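Local coordinates for protein oxidized polyvinyl alcohol hydrolase (Pseudomonas sp. VM15C, PDB 3WWC) that hydrolyses beta-diketones, including oxidized polyvinyl alcohol in the second step of its degradation and 4,6-nonanedione, which it splits into pentan-2-one and butanoate, at residues P61-V66 and H93-I98; V33-N38 and T162-D167; H294-S299 and T343-P348; G196-S201 and W316-L321. The protein carries 1 engineered substitution. All coordinates share one frame; numbering follows the deposited sequence.

Contact 1. Residues P61-V66 and H93-I98; sequences PAPVWV and HGYTVI
Pro63 lays its ring across one face of Tyr95 where two parallel strands of the central alpha/beta-hydrolase sheet begin to pair; strand 62-68, helix 75-80 and strand 96-100 form a beta-alpha-beta unit. Pro63 CG stands 3.8 Å from the centroid of the Tyr95 ring, a CH-pi contact displaced toward the rim. CG of Tyr95 lies beside its own backbone N (chi1 -68°), which swings the ring back over the proline. From there the backbones zip together: Thr96 N donates to Pro63 O at 2.9 Å, Trp65 N to Thr96 O, and Ile98 N to Trp65 O. Beyond Thr96 the side chains alternate. Val64 CG1 meets Ile98 CD1 on one face, while on the other Val97 CG2 comes up to the indole edge at Trp65 CD1, 4.1 Å away. Farther out, Asp319 of helix 310-322 accepts from Tyr95 OH, and Asn87 pairs with Trp65 NE1. An alanine at Tyr95 would probably leave Pro63 CG without its ring face and Asp319 without this hydroxyl. Ile98 O is buried with no polar partner in the model, but Val66 CA sits 3.2 Å from it in a CA-H...O contact.

Contact 2. Residues V33-N38 and T162-D167; sequences VKEGLN and TKYKLD
Lys163 folds its aliphatic chain onto Val33, and this is the close-packed half of the contact. CD of Lys163 comes within 3.1 Å of Val33 O, and it also stands 4.2 Å from Val33 CB. The lysine leaves its backbone with CG anti to N, then bends at chi3 and chi4, so that CD and CE lie along the 33-35 backbone instead of running straight out. Val33 in turn rests on Cys159 of helix 148-160, whose disulfide to Cys27 ties the N-terminal region to that helix. Tyr164 adds the second point of touch: its OH reaches Glu35 CB at 3.3 Å, while Lys163 CG covers one face of its ring and Val52 and Pro54 also touch it. The other half is loose and wet. No direct hydrogen bond crosses between the segments; a water in the plane of the Tyr164 ring spans them instead, 2.7 Å from Tyr164 OH and donating over a long 3.3 Å to Glu35 OE1. Glu35 and Lys163 carry opposite charges, yet OE1 and NZ remain 6.9 Å apart and form no salt bridge. Internal bonds help to shape residues 33-38. Asn38 holds Lys34 at two points, accepting from its N and donating to its O, and Lys34 NZ donates to both Glu35 O and Leu37 O. This is surface packing at the antiparallel edge of an alpha/beta-hydrolase sheet, where the outermost strand 36-43 starts.

Contact 3. Residues H294-S299 and T343-P348; sequences HVACSS and TCHVGP
Ala296, Cys344 and His294 bury the most surface where strands 292-298 and 343-346 run antiparallel. Ala296 makes a hydrogen-bonded pair with His345: Ala296 N donates to His345 O at 2.8 Å and its O accepts from His345 N. Its methyl group is covered from two directions, by Gly347 O at 3.5 Å and by a face of the His345 ring. That ring folds back over the strand because CG lies between the backbone N and the carbonyl carbon (chi1 63°), and its NE2 donates a hydrogen bond of 2.7 Å to Pro348 O. Cys344 faces Cys297 in a non-hydrogen-bonded pair, and their SG atoms are joined at 2.1 Å with a chi3 of 108°, a covalent cross-strand link, with the two CA atoms 4.1 Å apart. Val295 CG1 packs beside Cys344 CB on the same face. His294 grips the far end: its O accepts from Gly347 N, and its ND1 donates to Gly347 O at 2.9 Å, in the ring plane but from above the carbonyl plane. The ring's NE2 is hydrogen-bonded to Thr251 OG1, and the side chain lies about 3 Å from that of Ser283, a charge-relay residue by similarity. A leucine in place of His294 would probably leave Gly347 O and Thr251 OG1 without their imidazole partner. Strand 343-346 closes one edge of the sheet; strand 247-253 flanks 292-298 on its other side, helix 275-288 borders His294, and Trp316 of helix 310-322 packs against the disulfide.

Contact 4. Residues G196-S201 and W316-L321; sequences GGLPIS and WALDTL
Trp316 O, at the head of the helical turn that brings Ala317 against Leu198, is gripped twice by Thr320. The backbone N donates at 2.9 Å and the hydroxyl OG1 at 2.7 Å, and the two arrive from opposite faces of the carbonyl plane. OG1 also lies over one face of the Trp316 indole, toward its rim. With Leu321 N bonded to Ala317 O, the turn presents Ala317, Leu318 and Leu321 to strand 196-200; the side chains that meet across the interface are all apolar, and no hydrogen bond crosses it. Leu198 carries most of the strand's share of the contact. Its CG is anti to the backbone N (chi1 179°), which carries CD2 out to Ala317 CB at 4.0 Å and to Leu318 CD2, tip to tip, at 4.4 Å. Leu321 approaches nearer the start of the strand: CD1 touches Leu198 CB, and CD2 comes within 3.9 Å of Gly197 O, resting on the backbone carbonyl of Gly197. Glycine at Gly196 suits its extended backbone, whose phi of 167° would jam a side chain against the preceding carbonyl. Around this layer Met250 of strand 247-253 and Trp65 of strand 62-68 border Leu198, and Asp319, on another side of the helix, is hydrogen-bonded to His93. Strand and helix segment run at 150° to each other, with their axes 9.3 Å apart. Such a layer of helix over central strands, buried and free of polar bonds across it, is the core packing of the alpha/beta-hydrolase fold.

Overall arrangement
All four contacts reach one mixed sheet of the alpha/beta-hydrolase fold. Contact 2 lies by its first outermost strand, 36-43, and contact 3 at the other, 343-346; their centres are 32 Å apart. Contact 1 pairs inner strands, its centre about 10 Å from that of contact 2, and touches contact 2 through backbone bonds of Ala62 to Lys165 and Asp167. Helix 310-322 links the rest: contact 4 sets it on strand 196-200, its Asp319 meets contact 1, and its Trp316 packs on the disulfide of contact 3, whose centre is 11 Å from that of contact 4. Along the chain contact 1 falls between the two segments of contact 2, whereas contacts 3 and 4 interleave later, so the C-terminal part is woven into the sheet's middle and edge.

Contact 1. Residues P61-V66 and H93-I98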
# COMPACT_ATOMS: atom_id res chain seq x y z
N PRO A 61 -22.38 9.71 -1.36
CA PRO A 61 -21.12 9.03 -1.66
C PRO A 61 -20.18 8.84 -0.45
O PRO A 61 -19.89 9.75 0.30
CB PRO A 61 -20.50 9.88 -2.77
CG PRO A 61 -21.72 10.54 -3.42
CD PRO A 61 -22.50 10.93 -2.18
N ALA A 62 -19.70 7.63 -0.29
CA ALA A 62 -18.83 7.35 0.84
C ALA A 62 -17.39 7.26 0.44
O ALA A 62 -17.09 6.85 -0.67
CB ALA A 62 -19.22 6.02 1.41
N PRO A 63 -16.48 7.64 1.34
CA PRO A 63 -15.04 7.53 1.05
C PRO A 63 -14.79 5.99 1.08
O PRO A 63 -15.54 5.22 1.71
CB PRO A 63 -14.39 8.28 2.22
CG PRO A 63 -15.41 8.06 3.41
CD PRO A 63 -16.75 8.23 2.68
N VAL A 64 -13.74 5.60 0.38
CA VAL A 64 -13.36 4.20 0.17
C VAL A 64 -12.05 3.88 0.78
O VAL A 64 -11.10 4.68 0.70
CB VAL A 64 -13.33 3.91 -1.34
CG1 VAL A 64 -12.63 2.57 -1.66
CG2 VAL A 64 -14.80 3.85 -1.88
N TRP A 65 -11.99 2.69 1.39
CA TRP A 65 -10.75 2.16 1.96
C TRP A 65 -10.52 0.79 1.33
O TRP A 65 -11.39 -0.10 1.43
CB TRP A 65 -10.92 2.06 3.48
CG TRP A 65 -9.80 1.33 4.23
CD1 TRP A 65 -9.97 0.41 5.23
CD2 TRP A 65 -8.36 1.56 4.14
NE1 TRP A 65 -8.75 0.06 5.76
CE2 TRP A 65 -7.75 0.75 5.11
CE3 TRP A 65 -7.55 2.37 3.32
CZ2 TRP A 65 -6.36 0.72 5.31
CZ3 TRP A 65 -6.17 2.35 3.51
CH2 TRP A 65 -5.59 1.53 4.50
N VAL A 66 -9.34 0.59 0.73
CA VAL A 66 -8.95 -0.67 0.09
C VAL A 66 -7.73 -1.17 0.87
O VAL A 66 -6.60 -0.82 0.56
CB VAL A 66 -8.60 -0.42 -1.41
CG1 VAL A 66 -8.09 -1.66 -2.08
CG2 VAL A 66 -9.86 0.05 -2.13
N HIS A 93 -17.07 3.15 10.62
CA HIS A 93 -16.54 4.52 10.73
C HIS A 93 -16.94 5.35 9.53
O HIS A 93 -16.45 6.47 9.38
CB HIS A 93 -15.04 4.46 10.85
CG HIS A 93 -14.43 5.70 11.45
ND1 HIS A 93 -14.84 6.16 12.69
CD2 HIS A 93 -13.56 6.62 10.96
CE1 HIS A 93 -14.25 7.32 12.93
NE2 HIS A 93 -13.47 7.62 11.90
N GLY A 94 -17.75 4.80 8.65
CA GLY A 94 -18.25 5.53 7.48
C GLY A 94 -17.46 5.40 6.19
O GLY A 94 -17.52 6.27 5.35
N TYR A 95 -16.74 4.29 6.02
CA TYR A 95 -16.00 4.06 4.80
C TYR A 95 -16.50 2.79 4.17
O TYR A 95 -16.83 1.86 4.89
CB TYR A 95 -14.47 3.84 5.06
CG TYR A 95 -13.77 5.08 5.55
CD1 TYR A 95 -13.95 5.51 6.87
CD2 TYR A 95 -13.02 5.85 4.70
CE1 TYR A 95 -13.40 6.73 7.31
CE2 TYR A 95 -12.45 7.06 5.13
CZ TYR A 95 -12.66 7.48 6.43
OH TYR A 95 -12.12 8.68 6.79
N THR A 96 -16.59 2.78 2.85
CA THR A 96 -16.93 1.54 2.18
C THR A 96 -15.57 0.83 1.97
O THR A 96 -14.64 1.35 1.33
CB THR A 96 -17.67 1.78 0.89
OG1 THR A 96 -19.01 2.16 1.25
CG2 THR A 96 -17.77 0.51 0.08
N VAL A 97 -15.45 -0.32 2.61
CA VAL A 97 -14.21 -1.11 2.60
C VAL A 97 -14.29 -2.14 1.48
O VAL A 97 -15.25 -2.90 1.39
CB VAL A 97 -14.03 -1.79 3.97
CG1 VAL A 97 -12.74 -2.63 3.96
CG2 VAL A 97 -13.93 -0.73 5.07
N ILE A 98 -13.30 -2.13 0.59
CA ILE A 98 -13.28 -3.02 -0.59
C ILE A 98 -11.90 -3.65 -0.53
O ILE A 98 -10.89 -3.01 -0.87
CB ILE A 98 -13.48 -2.21 -1.87
CG1 ILE A 98 -14.75 -1.35 -1.78
CG2 ILE A 98 -13.58 -3.20 -3.04
CD1 ILE A 98 -14.87 -0.41 -2.99

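Contact 2. Residues V33-N38 and T162-D167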
# COMPACT_ATOMS: atom_id res chain seq x y z
N VAL A 33 -22.19 -7.39 -8.39
CA VAL A 33 -21.51 -7.08 -7.14
C VAL A 33 -22.40 -7.29 -5.94
O VAL A 33 -23.61 -7.06 -6.00
CB VAL A 33 -21.04 -5.64 -7.11
CG1 VAL A 33 -20.31 -5.35 -5.79
CG2 VAL A 33 -20.18 -5.40 -8.25
N LYS A 34 -21.81 -7.75 -4.85
CA LYS A 34 -22.58 -7.98 -3.66
C LYS A 34 -21.85 -7.56 -2.41
O LYS A 34 -20.63 -7.34 -2.43
CB LYS A 34 -22.93 -9.48 -3.56
CG LYS A 34 -21.73 -10.39 -3.59
CD LYS A 34 -22.07 -11.91 -3.40
CE LYS A 34 -22.45 -12.27 -1.93
NZ LYS A 34 -21.33 -12.15 -0.95
N GLU A 35 -22.60 -7.45 -1.31
CA GLU A 35 -21.99 -7.15 -0.04
C GLU A 35 -21.30 -8.45 0.32
O GLU A 35 -21.79 -9.54 -0.01
CB GLU A 35 -23.06 -6.85 1.01
CG GLU A 35 -22.53 -6.79 2.40
CD GLU A 35 -23.57 -6.30 3.42
OE1 GLU A 35 -24.74 -6.11 3.04
OE2 GLU A 35 -23.20 -6.12 4.60
N GLY A 36 -20.17 -8.36 0.98
CA GLY A 36 -19.44 -9.55 1.38
C GLY A 36 -18.47 -10.05 0.32
O GLY A 36 -17.92 -9.25 -0.44
N LEU A 37 -18.29 -11.36 0.24
CA LEU A 37 -17.35 -11.94 -0.69
C LEU A 37 -17.81 -11.98 -2.14
O LEU A 37 -18.95 -12.44 -2.40
CB LEU A 37 -17.00 -13.36 -0.25
CG LEU A 37 -15.98 -14.07 -1.14
CD1 LEU A 37 -14.60 -13.41 -1.07
CD2 LEU A 37 -15.86 -15.51 -0.61
N ASN A 38 -16.99 -11.44 -3.06
CA ASN A 38 -17.28 -11.46 -4.51
C ASN A 38 -16.21 -12.32 -5.13
O ASN A 38 -15.03 -12.12 -4.85
CB ASN A 38 -17.14 -10.02 -5.05
CG ASN A 38 -18.28 -9.14 -4.59
OD1 ASN A 38 -19.24 -8.95 -5.34
ND2 ASN A 38 -18.21 -8.63 -3.36
N THR A 162 -20.84 0.82 -8.96
CA THR A 162 -22.12 0.75 -9.68
C THR A 162 -23.19 0.29 -8.69
O THR A 162 -24.39 0.44 -8.97
CB THR A 162 -22.08 -0.23 -10.90
OG1 THR A 162 -21.94 -1.58 -10.42
CG2 THR A 162 -20.99 0.14 -11.89
N LYS A 163 -22.82 -0.26 -7.53
CA LYS A 163 -23.81 -0.74 -6.57
C LYS A 163 -23.91 0.08 -5.29
O LYS A 163 -24.99 0.17 -4.64
CB LYS A 163 -23.52 -2.21 -6.18
CG LYS A 163 -24.65 -2.82 -5.34
CD LYS A 163 -24.33 -4.23 -4.87
CE LYS A 163 -24.94 -4.54 -3.49
NZ LYS A 163 -26.43 -4.43 -3.47
N TYR A 164 -22.79 0.66 -4.89
CA TYR A 164 -22.74 1.49 -3.70
C TYR A 164 -22.22 2.86 -4.14
O TYR A 164 -21.43 2.94 -5.07
CB TYR A 164 -21.81 0.85 -2.67
CG TYR A 164 -22.31 -0.47 -2.15
CD1 TYR A 164 -21.78 -1.67 -2.63
CD2 TYR A 164 -23.37 -0.53 -1.22
CE1 TYR A 164 -22.27 -2.89 -2.21
CE2 TYR A 164 -23.88 -1.77 -0.80
CZ TYR A 164 -23.31 -2.93 -1.30
OH TYR A 164 -23.74 -4.18 -0.89
N LYS A 165 -22.68 3.93 -3.49
CA LYS A 165 -22.27 5.30 -3.83
C LYS A 165 -20.90 5.56 -3.24
O LYS A 165 -20.71 5.55 -2.03
CB LYS A 165 -23.25 6.31 -3.24
CG LYS A 165 -24.63 6.16 -3.84
CD LYS A 165 -25.52 7.28 -3.31
CE LYS A 165 -26.95 7.10 -3.85
NZ LYS A 165 -27.90 7.99 -3.11
N LEU A 166 -19.94 5.76 -4.13
CA LEU A 166 -18.56 5.99 -3.73
C LEU A 166 -18.12 7.39 -4.11
O LEU A 166 -18.48 7.92 -5.18
CB LEU A 166 -17.62 4.99 -4.44
CG LEU A 166 -18.02 3.51 -4.29
CD1 LEU A 166 -16.94 2.63 -4.93
CD2 LEU A 166 -18.20 3.14 -2.81
N ASP A 167 -17.36 8.01 -3.22
CA ASP A 167 -16.81 9.35 -3.42
C ASP A 167 -15.54 9.25 -4.25
O ASP A 167 -14.48 8.80 -3.76
CB ASP A 167 -16.56 9.96 -2.05
CG ASP A 167 -15.97 11.37 -2.12
OD1 ASP A 167 -15.51 11.79 -3.19
OD2 ASP A 167 -15.97 12.02 -1.04
O HOH W 1 -25.91 -4.11 0.74

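Contact 3. Residues H294-S299 and T343-P348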
# COMPACT_ATOMS: atom_id res chain seq x y z
N HIS A 294 2.63 14.61 1.92
CA HIS A 294 3.17 13.39 2.47
C HIS A 294 3.24 13.52 3.98
O HIS A 294 3.74 14.52 4.50
CB HIS A 294 4.58 13.09 1.95
CG HIS A 294 5.11 11.80 2.47
ND1 HIS A 294 5.80 11.71 3.67
CD2 HIS A 294 4.84 10.53 2.09
CE1 HIS A 294 5.92 10.44 4.00
NE2 HIS A 294 5.35 9.69 3.07
N VAL A 295 2.72 12.52 4.69
CA VAL A 295 2.77 12.52 6.12
C VAL A 295 3.69 11.33 6.53
O VAL A 295 3.44 10.19 6.10
CB VAL A 295 1.38 12.34 6.74
CG1 VAL A 295 1.53 12.29 8.26
CG2 VAL A 295 0.40 13.50 6.35
N ALA A 296 4.76 11.61 7.30
CA ALA A 296 5.67 10.57 7.76
C ALA A 296 5.31 10.24 9.19
O ALA A 296 5.38 11.10 10.07
CB ALA A 296 7.12 11.09 7.65
N CYS A 297 4.92 9.01 9.46
CA CYS A 297 4.55 8.55 10.78
C CYS A 297 5.48 7.47 11.29
O CYS A 297 5.79 6.54 10.55
CB CYS A 297 3.15 7.92 10.77
SG CYS A 297 1.79 9.10 10.76
N SER A 298 5.91 7.60 12.55
CA SER A 298 6.77 6.60 13.17
C SER A 298 6.10 6.01 14.40
O SER A 298 5.42 6.72 15.17
CB SER A 298 8.08 7.23 13.65
OG SER A 298 8.80 7.79 12.56
N SER A 299 6.25 4.71 14.56
CA SER A 299 5.76 4.04 15.75
C SER A 299 6.85 3.04 16.22
O SER A 299 7.97 3.04 15.72
CB SER A 299 4.42 3.32 15.54
OG SER A 299 3.91 2.91 16.82
N THR A 343 4.23 9.24 16.15
CA THR A 343 4.76 10.60 15.98
C THR A 343 4.71 10.82 14.47
O THR A 343 5.26 10.00 13.71
CB THR A 343 6.16 10.69 16.48
OG1 THR A 343 6.15 10.38 17.88
CG2 THR A 343 6.67 12.06 16.29
N CYS A 344 4.07 11.90 14.04
CA CYS A 344 3.89 12.16 12.62
C CYS A 344 4.09 13.62 12.27
O CYS A 344 3.87 14.52 13.09
CB CYS A 344 2.46 11.78 12.17
SG CYS A 344 1.86 10.09 12.56
N HIS A 345 4.50 13.87 11.03
CA HIS A 345 4.61 15.26 10.56
C HIS A 345 4.52 15.27 9.05
O HIS A 345 4.70 14.23 8.40
CB HIS A 345 5.94 15.91 10.96
CG HIS A 345 7.12 15.24 10.36
ND1 HIS A 345 7.81 14.23 11.00
CD2 HIS A 345 7.74 15.40 9.16
CE1 HIS A 345 8.80 13.81 10.23
NE2 HIS A 345 8.77 14.51 9.11
N VAL A 346 4.23 16.43 8.46
CA VAL A 346 4.20 16.54 7.03
C VAL A 346 5.65 16.62 6.54
O VAL A 346 6.47 17.33 7.14
CB VAL A 346 3.45 17.81 6.63
CG1 VAL A 346 3.54 18.06 5.14
CG2 VAL A 346 2.00 17.65 7.04
N GLY A 347 5.97 15.91 5.47
CA GLY A 347 7.29 15.96 4.90
C GLY A 347 7.96 14.62 4.90
O GLY A 347 7.32 13.60 5.19
N PRO A 348 9.24 14.60 4.61
CA PRO A 348 9.98 13.33 4.62
C PRO A 348 10.32 12.88 6.04
O PRO A 348 10.23 13.67 6.99
CB PRO A 348 11.25 13.62 3.81
CG PRO A 348 11.44 15.11 3.97
CD PRO A 348 10.06 15.74 4.16
O HOH W 2 6.26 7.23 18.16

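Contact 4. Residues G196-S201 and W316-L321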
# COMPACT_ATOMS: atom_id res chain seq x y z
N GLY A 196 -5.16 8.81 -2.54
CA GLY A 196 -4.02 8.75 -1.61
C GLY A 196 -3.91 7.32 -1.07
O GLY A 196 -4.63 6.41 -1.48
N GLY A 197 -3.02 7.12 -0.11
CA GLY A 197 -2.84 5.78 0.41
C GLY A 197 -2.05 5.78 1.69
O GLY A 197 -1.49 6.80 2.16
N LEU A 198 -2.02 4.59 2.26
CA LEU A 198 -1.37 4.34 3.54
C LEU A 198 -0.40 3.16 3.46
O LEU A 198 -0.75 2.00 3.85
CB LEU A 198 -2.47 4.08 4.60
CG LEU A 198 -2.04 3.76 6.04
CD1 LEU A 198 -1.31 4.95 6.64
CD2 LEU A 198 -3.29 3.47 6.89
N PRO A 199 0.81 3.37 2.91
CA PRO A 199 1.80 2.28 2.81
C PRO A 199 2.50 2.10 4.16
O PRO A 199 3.29 2.94 4.56
CB PRO A 199 2.75 2.76 1.70
CG PRO A 199 2.63 4.32 1.77
CD PRO A 199 1.20 4.59 2.12
N ILE A 200 2.15 1.03 4.88
CA ILE A 200 2.71 0.74 6.19
C ILE A 200 3.80 -0.30 6.02
O ILE A 200 3.55 -1.43 5.58
CB ILE A 200 1.63 0.18 7.13
CG1 ILE A 200 0.42 1.11 7.20
CG2 ILE A 200 2.25 -0.03 8.51
CD1 ILE A 200 -0.74 0.56 8.12
N SER A 201 5.03 0.13 6.33
CA SER A 201 6.20 -0.77 6.25
C SER A 201 6.27 -1.49 4.93
O SER A 201 6.41 -2.73 4.89
CB SER A 201 6.14 -1.74 7.38
OG SER A 201 6.14 -1.04 8.60
N TRP A 316 -7.87 7.55 12.89
CA TRP A 316 -7.10 8.79 12.71
C TRP A 316 -6.46 8.83 11.31
O TRP A 316 -6.52 9.86 10.60
CB TRP A 316 -5.99 8.90 13.77
CG TRP A 316 -5.10 10.08 13.55
CD1 TRP A 316 -5.38 11.40 13.85
CD2 TRP A 316 -3.84 10.09 12.87
NE1 TRP A 316 -4.37 12.22 13.39
CE2 TRP A 316 -3.42 11.44 12.77
CE3 TRP A 316 -3.03 9.09 12.32
CZ2 TRP A 316 -2.23 11.81 12.15
CZ3 TRP A 316 -1.85 9.46 11.71
CH2 TRP A 316 -1.46 10.82 11.63
N ALA A 317 -5.87 7.71 10.90
CA ALA A 317 -5.19 7.72 9.59
C ALA A 317 -6.18 7.89 8.45
O ALA A 317 -5.95 8.73 7.57
CB ALA A 317 -4.37 6.38 9.41
N LEU A 318 -7.29 7.13 8.44
CA LEU A 318 -8.23 7.27 7.34
C LEU A 318 -8.90 8.61 7.34
O LEU A 318 -9.06 9.20 6.28
CB LEU A 318 -9.26 6.12 7.34
CG LEU A 318 -8.94 4.94 6.36
CD1 LEU A 318 -8.94 5.35 4.89
CD2 LEU A 318 -7.60 4.37 6.77
N ASP A 319 -9.25 9.14 8.51
CA ASP A 319 -9.88 10.45 8.52
C ASP A 319 -8.90 11.53 8.12
O ASP A 319 -9.33 12.56 7.55
CB ASP A 319 -10.45 10.76 9.91
CG ASP A 319 -11.62 9.86 10.27
OD1 ASP A 319 -12.12 9.11 9.42
OD2 ASP A 319 -12.05 9.87 11.46
N THR A 320 -7.60 11.34 8.37
CA THR A 320 -6.58 12.31 7.94
C THR A 320 -6.49 12.26 6.41
O THR A 320 -6.49 13.32 5.73
CB THR A 320 -5.23 11.94 8.52
OG1 THR A 320 -5.26 12.16 9.95
CG2 THR A 320 -4.12 12.82 7.90
N LEU A 321 -6.46 11.05 5.82
CA LEU A 321 -6.44 10.99 4.36
C LEU A 321 -7.72 11.65 3.77
O LEU A 321 -7.64 12.44 2.82
CB LEU A 321 -6.38 9.51 3.86
CG LEU A 321 -5.16 8.71 4.33
CD1 LEU A 321 -5.30 7.32 3.69
CD2 LEU A 321 -3.85 9.34 3.86